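Local coordinates for protein phosphothreonine lyase ospF (Shigella flexneri, PDB 3I0U) that probably cleaves the phosphate from phosphothreonine by beta-elimination, as a type III secreted effector and lyase of a bacterial pathogen, at residues 20-25 / 149-154; 88-93 / 168-173. All blocks are in the same frame, centred on the assembly; numbering follows the deposited sequence.

Interaction 1: 20-25 / 149-154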
loop_
_atom_site.group_PDB
_atom_site.type_symbol
_atom_site.label_atom_id
_atom_site.label_comp_id
_atom_site.label_asym_id
_atom_site.label_seq_id
_atom_site.Cartn_x
_atom_site.Cartn_y
_atom_site.Cartn_z
ATOM N N ASN A 20 8.032 12.811 -16.388
ATOM C CA ASN A 20 9.421 12.743 -16.789
ATOM C C ASN A 20 10.418 12.807 -15.650
ATOM O O ASN A 20 11.567 12.354 -15.816
ATOM C CB ASN A 20 9.745 13.832 -17.790
ATOM C CG ASN A 20 9.329 13.466 -19.182
ATOM O OD1 ASN A 20 9.840 12.503 -19.778
ATOM N ND2 ASN A 20 8.386 14.235 -19.727
ATOM N N GLN A 21 10.002 13.369 -14.509
ATOM C CA GLN A 21 10.886 13.375 -13.346
ATOM C C GLN A 21 11.062 11.983 -12.751
ATOM O O GLN A 21 12.173 11.598 -12.401
ATOM C CB GLN A 21 10.440 14.403 -12.314
ATOM C CG GLN A 21 10.990 15.791 -12.624
ATOM C CD GLN A 21 10.458 16.891 -11.702
ATOM O OE1 GLN A 21 9.596 16.647 -10.842
ATOM N NE2 GLN A 21 10.985 18.116 -11.883
ATOM N N ILE A 22 9.967 11.230 -12.712
ATOM C CA ILE A 22 9.926 9.844 -12.200
ATOM C C ILE A 22 10.909 8.942 -12.989
ATOM O O ILE A 22 11.658 8.126 -12.426
ATOM C CB ILE A 22 8.475 9.322 -12.297
ATOM C CG1 ILE A 22 7.586 10.095 -11.309
ATOM C CG2 ILE A 22 8.420 7.815 -12.104
ATOM C CD1 ILE A 22 6.115 9.815 -11.416
ATOM N N ARG A 23 10.961 9.170 -14.296
ATOM C CA ARG A 23 11.776 8.342 -15.171
ATOM C C ARG A 23 13.263 8.739 -15.096
ATOM O O ARG A 23 14.141 7.986 -15.556
ATOM C CB ARG A 23 11.225 8.403 -16.606
ATOM C CG ARG A 23 9.699 8.158 -16.669
ATOM C CD ARG A 23 9.232 7.620 -18.021
ATOM N NE ARG A 23 9.458 6.167 -18.119
ATOM C CZ ARG A 23 10.434 5.624 -18.838
ATOM N NH1 ARG A 23 10.577 4.298 -18.871
ATOM N NH2 ARG A 23 11.277 6.417 -19.502
ATOM N N GLN A 24 13.541 9.900 -14.487
ATOM C CA GLN A 24 14.920 10.359 -14.259
ATOM C C GLN A 24 15.616 9.687 -13.074
ATOM O O GLN A 24 16.855 9.597 -13.052
ATOM C CB GLN A 24 14.981 11.882 -14.121
ATOM C CG GLN A 24 15.188 12.556 -15.469
ATOM C CD GLN A 24 15.331 14.068 -15.378
ATOM O OE1 GLN A 24 14.402 14.760 -14.954
ATOM N NE2 GLN A 24 16.493 14.583 -15.784
ATOM N N TYR A 25 14.821 9.220 -12.107
ATOM C CA TYR A 25 15.336 8.596 -10.898
ATOM C C TYR A 25 15.804 7.166 -11.130
ATOM O O TYR A 25 15.135 6.404 -11.848
ATOM C CB TYR A 25 14.230 8.559 -9.849
ATOM C CG TYR A 25 13.790 9.911 -9.350
ATOM C CD1 TYR A 25 14.750 10.859 -8.884
ATOM C CD2 TYR A 25 12.412 10.246 -9.326
ATOM C CE1 TYR A 25 14.342 12.104 -8.400
ATOM C CE2 TYR A 25 11.989 11.478 -8.836
ATOM C CZ TYR A 25 12.962 12.401 -8.373
ATOM O OH TYR A 25 12.540 13.614 -7.892
ATOM N N LEU A 149 8.137 10.870 -4.138
ATOM C CA LEU A 149 7.116 10.091 -3.452
ATOM C C LEU A 149 6.525 9.120 -4.458
ATOM O O LEU A 149 6.569 7.919 -4.251
ATOM C CB LEU A 149 6.031 10.997 -2.876
ATOM C CG LEU A 149 5.266 10.622 -1.578
ATOM C CD1 LEU A 149 3.800 10.953 -1.737
ATOM C CD2 LEU A 149 5.405 9.162 -1.151
ATOM N N LEU A 150 6.033 9.664 -5.570
ATOM C CA LEU A 150 5.440 8.862 -6.636
ATOM C C LEU A 150 6.350 7.799 -7.211
ATOM O O LEU A 150 5.889 6.711 -7.537
ATOM C CB LEU A 150 4.936 9.740 -7.768
ATOM C CG LEU A 150 3.808 10.699 -7.419
ATOM C CD1 LEU A 150 3.585 11.640 -8.574
ATOM C CD2 LEU A 150 2.533 9.933 -7.064
ATOM N N HIS A 151 7.632 8.114 -7.320
ATOM C CA HIS A 151 8.611 7.142 -7.718
ATOM C C HIS A 151 8.688 6.060 -6.649
ATOM O O HIS A 151 8.504 4.878 -6.964
ATOM C CB HIS A 151 9.967 7.785 -7.953
ATOM C CG HIS A 151 10.984 6.833 -8.483
ATOM N ND1 HIS A 151 10.805 6.128 -9.656
ATOM C CD2 HIS A 151 12.185 6.450 -7.993
ATOM C CE1 HIS A 151 11.859 5.360 -9.868
ATOM N NE2 HIS A 151 12.712 5.540 -8.877
ATOM N N LYS A 152 8.903 6.466 -5.394
ATOM C CA LYS A 152 8.958 5.542 -4.268
ATOM C C LYS A 152 7.743 4.609 -4.267
ATOM O O LYS A 152 7.912 3.394 -4.240
ATOM C CB LYS A 152 9.133 6.281 -2.930
ATOM C CG LYS A 152 10.575 6.751 -2.644
ATOM C CD LYS A 152 10.751 7.883 -1.602
ATOM C CE LYS A 152 10.423 7.524 -0.136
ATOM N NZ LYS A 152 10.860 6.241 0.510
ATOM N N ILE A 153 6.543 5.148 -4.399
ATOM C CA ILE A 153 5.348 4.298 -4.474
ATOM C C ILE A 153 5.375 3.325 -5.663
ATOM O O ILE A 153 5.074 2.173 -5.486
ATOM C CB ILE A 153 4.016 5.136 -4.462
ATOM C CG1 ILE A 153 3.901 5.947 -3.159
ATOM C CG2 ILE A 153 2.815 4.228 -4.615
ATOM C CD1 ILE A 153 2.931 7.064 -3.207
ATOM N N ARG A 154 5.773 3.785 -6.859
ATOM C CA ARG A 154 5.856 2.899 -8.032
ATOM C C ARG A 154 6.765 1.711 -7.771
ATOM O O ARG A 154 6.372 0.562 -8.010
ATOM C CB ARG A 154 6.419 3.614 -9.207
ATOM C CG ARG A 154 5.444 4.110 -10.210
ATOM C CD ARG A 154 6.231 4.609 -11.411
ATOM N NE ARG A 154 5.613 4.039 -12.600
ATOM C CZ ARG A 154 6.255 3.633 -13.693
ATOM N NH1 ARG A 154 7.590 3.720 -13.784
ATOM N NH2 ARG A 154 5.561 3.110 -14.702
#
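Tyr25 and His151 form the aromatic part of this contact. The CB of Tyr25 lies over one face of the imidazole, 3.6 Å from the ring centroid and 21° off its normal, a CH-pi contact shifted toward the CD2-NE2 side of the ring. The two side chains slide past each other in opposite directions, with their ring planes at 38°. His151 has CG anti to its backbone N (chi1 -175°), which sets CG on the side of Tyr25.

Van der Waals contacts centre on Ile22, whose branches diverge. CD1 of Ile22 touches CB of Leu150 at 3.8 Å, while its CG2 meets CD of Arg154 at 3.9 Å, the two side chains crossing at about a right angle. CG2 of Ile22 also comes within 3.8 Å of ND1 of His151.

No hydrogen bond joins the two segments directly, and one nitrogen of each polar group is bonded outside them: NE2 of His151 to the carbonyl of Pro26, and NE of Arg154 to that of Met216. Tyr25 thus packs on the imidazole while the next residue, Pro26, accepts its N-H.

The C-terminal end of helix 11-22 is thereby docked on the first turns of helix 147-166, while helix 211-217 covers Leu150 through Phe212, Leu215 and Met216.

Interaction 2: 88-93 / 168-173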
loop_
_atom_site.group_PDB
_atom_site.type_symbol
_atom_site.label_atom_id
_atom_site.label_comp_id
_atom_site.label_asym_id
_atom_site.label_seq_id
_atom_site.Cartn_x
_atom_site.Cartn_y
_atom_site.Cartn_z
ATOM N N ARG A 88 -7.500 -16.637 0.514
ATOM C CA ARG A 88 -7.900 -16.526 1.913
ATOM C C ARG A 88 -6.941 -17.223 2.884
ATOM O O ARG A 88 -6.491 -16.624 3.826
ATOM C CB ARG A 88 -9.335 -16.995 2.081
ATOM C CG ARG A 88 -9.883 -16.810 3.528
ATOM C CD ARG A 88 -11.344 -17.139 3.747
ATOM N NE ARG A 88 -11.467 -18.570 3.881
ATOM C CZ ARG A 88 -11.160 -19.317 4.971
ATOM N NH1 ARG A 88 -10.701 -18.781 6.106
ATOM N NH2 ARG A 88 -11.318 -20.648 4.928
ATOM N N GLU A 89 -6.544 -18.451 2.565
ATOM C CA GLU A 89 -5.662 -19.270 3.415
ATOM C C GLU A 89 -4.191 -18.890 3.401
ATOM O O GLU A 89 -3.426 -19.369 4.245
ATOM C CB GLU A 89 -5.811 -20.754 3.064
ATOM C CG GLU A 89 -7.208 -21.321 3.325
ATOM C CD GLU A 89 -8.266 -20.758 2.375
ATOM O OE1 GLU A 89 -7.898 -20.275 1.273
ATOM O OE2 GLU A 89 -9.455 -20.767 2.721
ATOM N N GLN A 90 -3.801 -18.030 2.449
ATOM C CA GLN A 90 -2.411 -17.615 2.292
ATOM C C GLN A 90 -2.170 -16.203 2.830
ATOM O O GLN A 90 -1.074 -15.643 2.687
ATOM C CB GLN A 90 -1.974 -17.731 0.830
ATOM C CG GLN A 90 -1.943 -19.149 0.347
ATOM C CD GLN A 90 -1.365 -19.304 -1.036
ATOM O OE1 GLN A 90 -0.363 -18.667 -1.392
ATOM N NE2 GLN A 90 -1.955 -20.198 -1.812
ATOM N N VAL A 91 -3.194 -15.649 3.468
ATOM C CA VAL A 91 -3.086 -14.336 4.068
ATOM C C VAL A 91 -2.009 -14.126 5.172
ATOM O O VAL A 91 -1.178 -13.222 5.029
ATOM C CB VAL A 91 -4.479 -13.763 4.410
ATOM C CG1 VAL A 91 -4.357 -12.475 5.125
ATOM C CG2 VAL A 91 -5.260 -13.533 3.138
ATOM N N PRO A 92 -2.023 -14.924 6.261
ATOM C CA PRO A 92 -0.935 -14.758 7.226
ATOM C C PRO A 92 0.455 -14.945 6.651
ATOM O O PRO A 92 1.365 -14.165 6.989
ATOM C CB PRO A 92 -1.240 -15.852 8.264
ATOM C CG PRO A 92 -2.697 -15.992 8.190
ATOM C CD PRO A 92 -2.982 -15.942 6.738
ATOM N N LEU A 93 0.598 -15.945 5.777
ATOM C CA LEU A 93 1.861 -16.178 5.084
ATOM C C LEU A 93 2.305 -14.955 4.318
ATOM O O LEU A 93 3.433 -14.534 4.474
ATOM C CB LEU A 93 1.759 -17.356 4.126
ATOM C CG LEU A 93 3.076 -17.917 3.658
ATOM C CD1 LEU A 93 3.824 -18.570 4.859
ATOM C CD2 LEU A 93 2.656 -18.922 2.628
ATOM N N LYS A 168 5.481 -17.622 -4.795
ATOM C CA LYS A 168 4.355 -18.326 -5.449
ATOM C C LYS A 168 3.055 -18.269 -4.663
ATOM O O LYS A 168 2.362 -19.211 -4.569
ATOM C CB LYS A 168 4.747 -19.741 -5.876
ATOM C CG LYS A 168 5.555 -19.727 -7.163
ATOM C CD LYS A 168 6.073 -21.054 -7.688
ATOM C CE LYS A 168 7.339 -20.766 -8.556
ATOM N NZ LYS A 168 8.136 -21.968 -9.017
ATOM N N ILE A 169 2.779 -17.119 -4.087
ATOM C CA ILE A 169 1.564 -16.822 -3.383
ATOM C C ILE A 169 0.362 -16.718 -4.325
ATOM O O ILE A 169 0.458 -16.117 -5.389
ATOM C CB ILE A 169 1.744 -15.491 -2.625
ATOM C CG1 ILE A 169 2.839 -15.627 -1.556
ATOM C CG2 ILE A 169 0.422 -14.985 -2.041
ATOM C CD1 ILE A 169 2.585 -16.684 -0.449
ATOM N N ALA A 170 -0.773 -17.300 -3.934
ATOM C CA ALA A 170 -1.977 -17.260 -4.748
ATOM C C ALA A 170 -2.648 -15.908 -4.571
ATOM O O ALA A 170 -2.857 -15.458 -3.419
ATOM C CB ALA A 170 -2.906 -18.323 -4.352
ATOM N N PRO A 171 -2.982 -15.236 -5.703
ATOM C CA PRO A 171 -3.822 -14.046 -5.702
ATOM C C PRO A 171 -5.247 -14.324 -5.248
ATOM O O PRO A 171 -5.746 -15.405 -5.423
ATOM C CB PRO A 171 -3.823 -13.627 -7.174
ATOM C CG PRO A 171 -3.536 -14.870 -7.928
ATOM C CD PRO A 171 -2.546 -15.581 -7.070
ATOM N N GLY A 172 -5.890 -13.338 -4.648
ATOM C CA GLY A 172 -7.275 -13.480 -4.248
ATOM C C GLY A 172 -8.135 -12.729 -5.220
ATOM O O GLY A 172 -7.776 -12.552 -6.373
ATOM N N GLU A 173 -9.297 -12.296 -4.761
ATOM C CA GLU A 173 -10.267 -11.667 -5.649
ATOM C C GLU A 173 -10.260 -10.150 -5.459
ATOM O O GLU A 173 -10.577 -9.661 -4.393
ATOM C CB GLU A 173 -11.636 -12.255 -5.345
ATOM C CG GLU A 173 -12.808 -11.538 -5.961
ATOM C CD GLU A 173 -14.049 -12.406 -5.978
ATOM O OE1 GLU A 173 -14.684 -12.498 -7.053
ATOM O OE2 GLU A 173 -14.389 -13.012 -4.921
#
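Gln90 reaches across to the backbone of Ala170, and its carboxamide makes the close part of the contact. The Ala170 N-H bonds to OE1 of Gln90 at 2.9 Å, nearly straight at hydrogen (166°). At the acceptor the approach is bent, with a C=O...N angle of 112° and the nitrogen above the carboxamide plane. The side chain of Gln90 is extended beyond CG, with CD anti to CA (chi2 -173°), and this reach brings the amide to the loop. OE1 also lies 3.3 Å from CA of Ile169, and NE2 lies beside the methyl of Ala170, so OE1 meets the Ile169-Ala170 peptide and NE2 the Ala170 methyl.

The other part is sparse and lies toward the surface: CD2 of Leu93, an exposed side chain, meets CD1 of Ile169 at 3.8 Å, the two side chains crossing obliquely. Ile169 itself is buried.

Gln90 occupies the N-cap position of helix 91-102. Across from it, Lys168, with positive phi, is the C-prime residue of the Schellman motif that ends helix 147-166. The contact therefore brings the start of one helix to the chain leaving another. Backbone bonds of Ala170 with Ala87 and of Gly172 with Ser85 tie the departing chain to the connection between strand 80-84 and helix 91-102, before it proceeds to strand 187-191.

Overall arrangement
From the N terminus, helix 11-22 ends at segment 20-25, and interaction 1 closes a long loop of 123 intervening residues that includes most of the antiparallel sheet. Interaction 2 opens within that loop, at 88-93 after strand 80-84, and closes beyond it, at 168-173. The two contacts therefore cross rather than nest. Helix 147-166 links them: its first turns pack on the end of helix 11-22 in interaction 1, and the chain just beyond its other end packs on the start of helix 91-102 in interaction 2. The centres of the two contacts are 29 Å apart, on opposite sides of the chain's centre.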